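Local atomic coordinates of putative GH105 family protein (Salmonella enterica subsp. enterica serovar Paratyphi A, PDB entry 3QWT), a protein that is of unknown function but probably acts as a hydrolase of family GH105, whose characterised members cleave unsaturated uronic acid residues from oligosaccharides. Residues 66-71 with 361-366. Numbering follows the deposited sequence.
Sequences EWTHGV and SMPYGQ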
loop_
_atom_site.group_PDB
_atom_site.type_symbol
_atom_site.label_atom_id
_atom_site.label_comp_id
_atom_site.label_asym_id
_atom_site.label_seq_id
_atom_site.Cartn_x
_atom_site.Cartn_y
_atom_site.Cartn_z
ATOM N N GLU A 66 0.681 14.806 -42.704
ATOM C CA GLU A 66 -0.084 13.564 -42.656
ATOM C C GLU A 66 0.683 12.404 -42.028
ATOM O O GLU A 66 1.760 12.587 -41.465
ATOM C CB GLU A 66 -0.630 13.159 -44.021
ATOM C CG GLU A 66 -1.837 12.233 -43.874
ATOM C CD GLU A 66 -2.080 11.438 -45.098
ATOM O OE1 GLU A 66 -3.253 11.139 -45.393
ATOM O OE2 GLU A 66 -1.091 11.109 -45.776
ATOM N N TRP A 67 0.119 11.210 -42.121
ATOM C CA TRP A 67 0.692 10.064 -41.419
ATOM C C TRP A 67 2.154 9.888 -41.780
ATOM O O TRP A 67 2.954 9.413 -40.976
ATOM C CB TRP A 67 -0.102 8.780 -41.689
ATOM C CG TRP A 67 0.013 8.273 -43.101
ATOM C CD1 TRP A 67 -0.773 8.620 -44.165
ATOM C CD2 TRP A 67 0.970 7.334 -43.602
ATOM N NE1 TRP A 67 -0.367 7.954 -45.292
ATOM C CE2 TRP A 67 0.703 7.159 -44.977
ATOM C CE3 TRP A 67 2.027 6.627 -43.023
ATOM C CZ2 TRP A 67 1.454 6.304 -45.783
ATOM C CZ3 TRP A 67 2.768 5.772 -43.819
ATOM C CH2 TRP A 67 2.479 5.622 -45.192
ATOM N N THR A 68 2.508 10.300 -42.982
ATOM C CA THR A 68 3.846 10.032 -43.493
ATOM C C THR A 68 4.849 10.810 -42.669
ATOM O O THR A 68 5.851 10.270 -42.214
ATOM C CB THR A 68 3.972 10.409 -44.991
ATOM O OG1 THR A 68 3.748 11.819 -45.153
ATOM C CG2 THR A 68 2.955 9.622 -45.818
ATOM N N HIS A 69 4.561 12.089 -42.472
ATOM C CA HIS A 69 5.349 12.921 -41.574
ATOM C C HIS A 69 5.355 12.338 -40.170
ATOM O O HIS A 69 6.348 12.438 -39.453
ATOM C CB HIS A 69 4.788 14.348 -41.558
ATOM C CG HIS A 69 4.511 14.880 -42.925
ATOM N ND1 HIS A 69 3.335 14.630 -43.595
ATOM C CD2 HIS A 69 5.285 15.592 -43.779
ATOM C CE1 HIS A 69 3.380 15.191 -44.789
ATOM N NE2 HIS A 69 4.555 15.781 -44.924
ATOM N N GLY A 70 4.245 11.718 -39.788
ATOM C CA GLY A 70 4.143 11.094 -38.475
ATOM C C GLY A 70 5.220 10.036 -38.330
ATOM O O GLY A 70 5.967 10.018 -37.355
ATOM N N VAL A 71 5.308 9.161 -39.324
ATOM C CA VAL A 71 6.322 8.127 -39.320
ATOM C C VAL A 71 7.703 8.756 -39.424
ATOM O O VAL A 71 8.619 8.379 -38.693
ATOM C CB VAL A 71 6.113 7.103 -40.456
ATOM C CG1 VAL A 71 7.270 6.129 -40.488
ATOM C CG2 VAL A 71 4.807 6.353 -40.245
ATOM N N SER A 361 9.960 8.058 -53.545
ATOM C CA SER A 361 10.516 8.369 -52.241
ATOM C C SER A 361 9.473 8.998 -51.309
ATOM O O SER A 361 8.641 9.779 -51.745
ATOM C CB SER A 361 11.715 9.298 -52.414
ATOM O OG SER A 361 11.347 10.472 -53.118
HETATM N N MSE A 362 9.504 8.648 -50.029
HETATM C CA MSE A 362 8.510 9.177 -49.100
HETATM C C MSE A 362 9.088 9.377 -47.712
HETATM O O MSE A 362 10.051 8.717 -47.334
HETATM C CB MSE A 362 7.285 8.254 -49.032
HETATM C CG MSE A 362 6.596 8.086 -50.382
HETATM SE SE MSE A 362 5.609 9.711 -50.850
HETATM C CE MSE A 362 3.991 9.323 -49.826
ATOM N N PRO A 363 8.511 10.313 -46.950
ATOM C CA PRO A 363 8.933 10.512 -45.559
ATOM C C PRO A 363 9.036 9.180 -44.805
ATOM O O PRO A 363 10.033 8.932 -44.138
ATOM C CB PRO A 363 7.814 11.381 -44.980
ATOM C CG PRO A 363 7.339 12.181 -46.150
ATOM C CD PRO A 363 7.466 11.267 -47.360
ATOM N N TYR A 364 8.034 8.321 -44.929
ATOM C CA TYR A 364 8.063 7.043 -44.216
ATOM C C TYR A 364 9.119 6.078 -44.768
ATOM O O TYR A 364 9.675 5.266 -44.024
ATOM C CB TYR A 364 6.686 6.391 -44.217
ATOM C CG TYR A 364 6.111 6.169 -45.591
ATOM C CD1 TYR A 364 6.442 5.039 -46.329
ATOM C CD2 TYR A 364 5.218 7.077 -46.144
ATOM C CE1 TYR A 364 5.904 4.824 -47.592
ATOM C CE2 TYR A 364 4.670 6.872 -47.399
ATOM C CZ TYR A 364 5.019 5.747 -48.124
ATOM O OH TYR A 364 4.471 5.549 -49.378
ATOM N N GLY A 365 9.397 6.172 -46.066
ATOM C CA GLY A 365 10.464 5.385 -46.654
ATOM C C GLY A 365 11.789 5.692 -45.983
ATOM O O GLY A 365 12.456 4.802 -45.469
ATOM N N GLN A 366 12.165 6.967 -45.988
ATOM C CA GLN A 366 13.381 7.418 -45.323
ATOM C C GLN A 366 13.340 7.131 -43.820
ATOM O O GLN A 366 14.332 6.719 -43.216
ATOM C CB GLN A 366 13.557 8.925 -45.524
ATOM C CG GLN A 366 13.454 9.395 -46.974
ATOM C CD GLN A 366 14.432 8.688 -47.878
ATOM O OE1 GLN A 366 14.040 7.954 -48.790
ATOM N NE2 GLN A 366 15.719 8.896 -47.626
#
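W67 and Y364 form an offset stack where the first turns of helices 67-83 and 363-377 meet in the alpha/alpha toroid of this GH105-type protein; the segments are 290 residues apart, and the second begins the last helix of the chain. The six-membered ring of W67 and the phenol ring of Y364 have centroids 4.6 Å apart and planes inclined by only 20°. W67 CH2 sits over one face of Y364, toward the rim, and comes within 3.2 Å of Y364 CD2; M362 CB lies against the opposite face, also toward the rim. With chi1 at 57°, Y364 CG lies between its own backbone N and carbonyl carbon, 3.7 Å from W67 CH2. The methyl CG2 of T68 lies on the same face of W67 as Y364, over the ring centre, yet meets Y364 at the ring edge, 3.4 Å from Y364 CD2. The other branch, T68 OG1, rests against P363 CG at 3.7 Å while hydrogen-bonding to T59 O, and Y364 OH is similarly bonded to S342 O. One turn beyond W67, V71 CG1 touches Y364 CB at 3.8 Å. A glycerol, probably from the crystallisation liquor, lies beside W67 and may mark a pocket. Beyond T68, P363 CB packs 3.6 Å from T68 O.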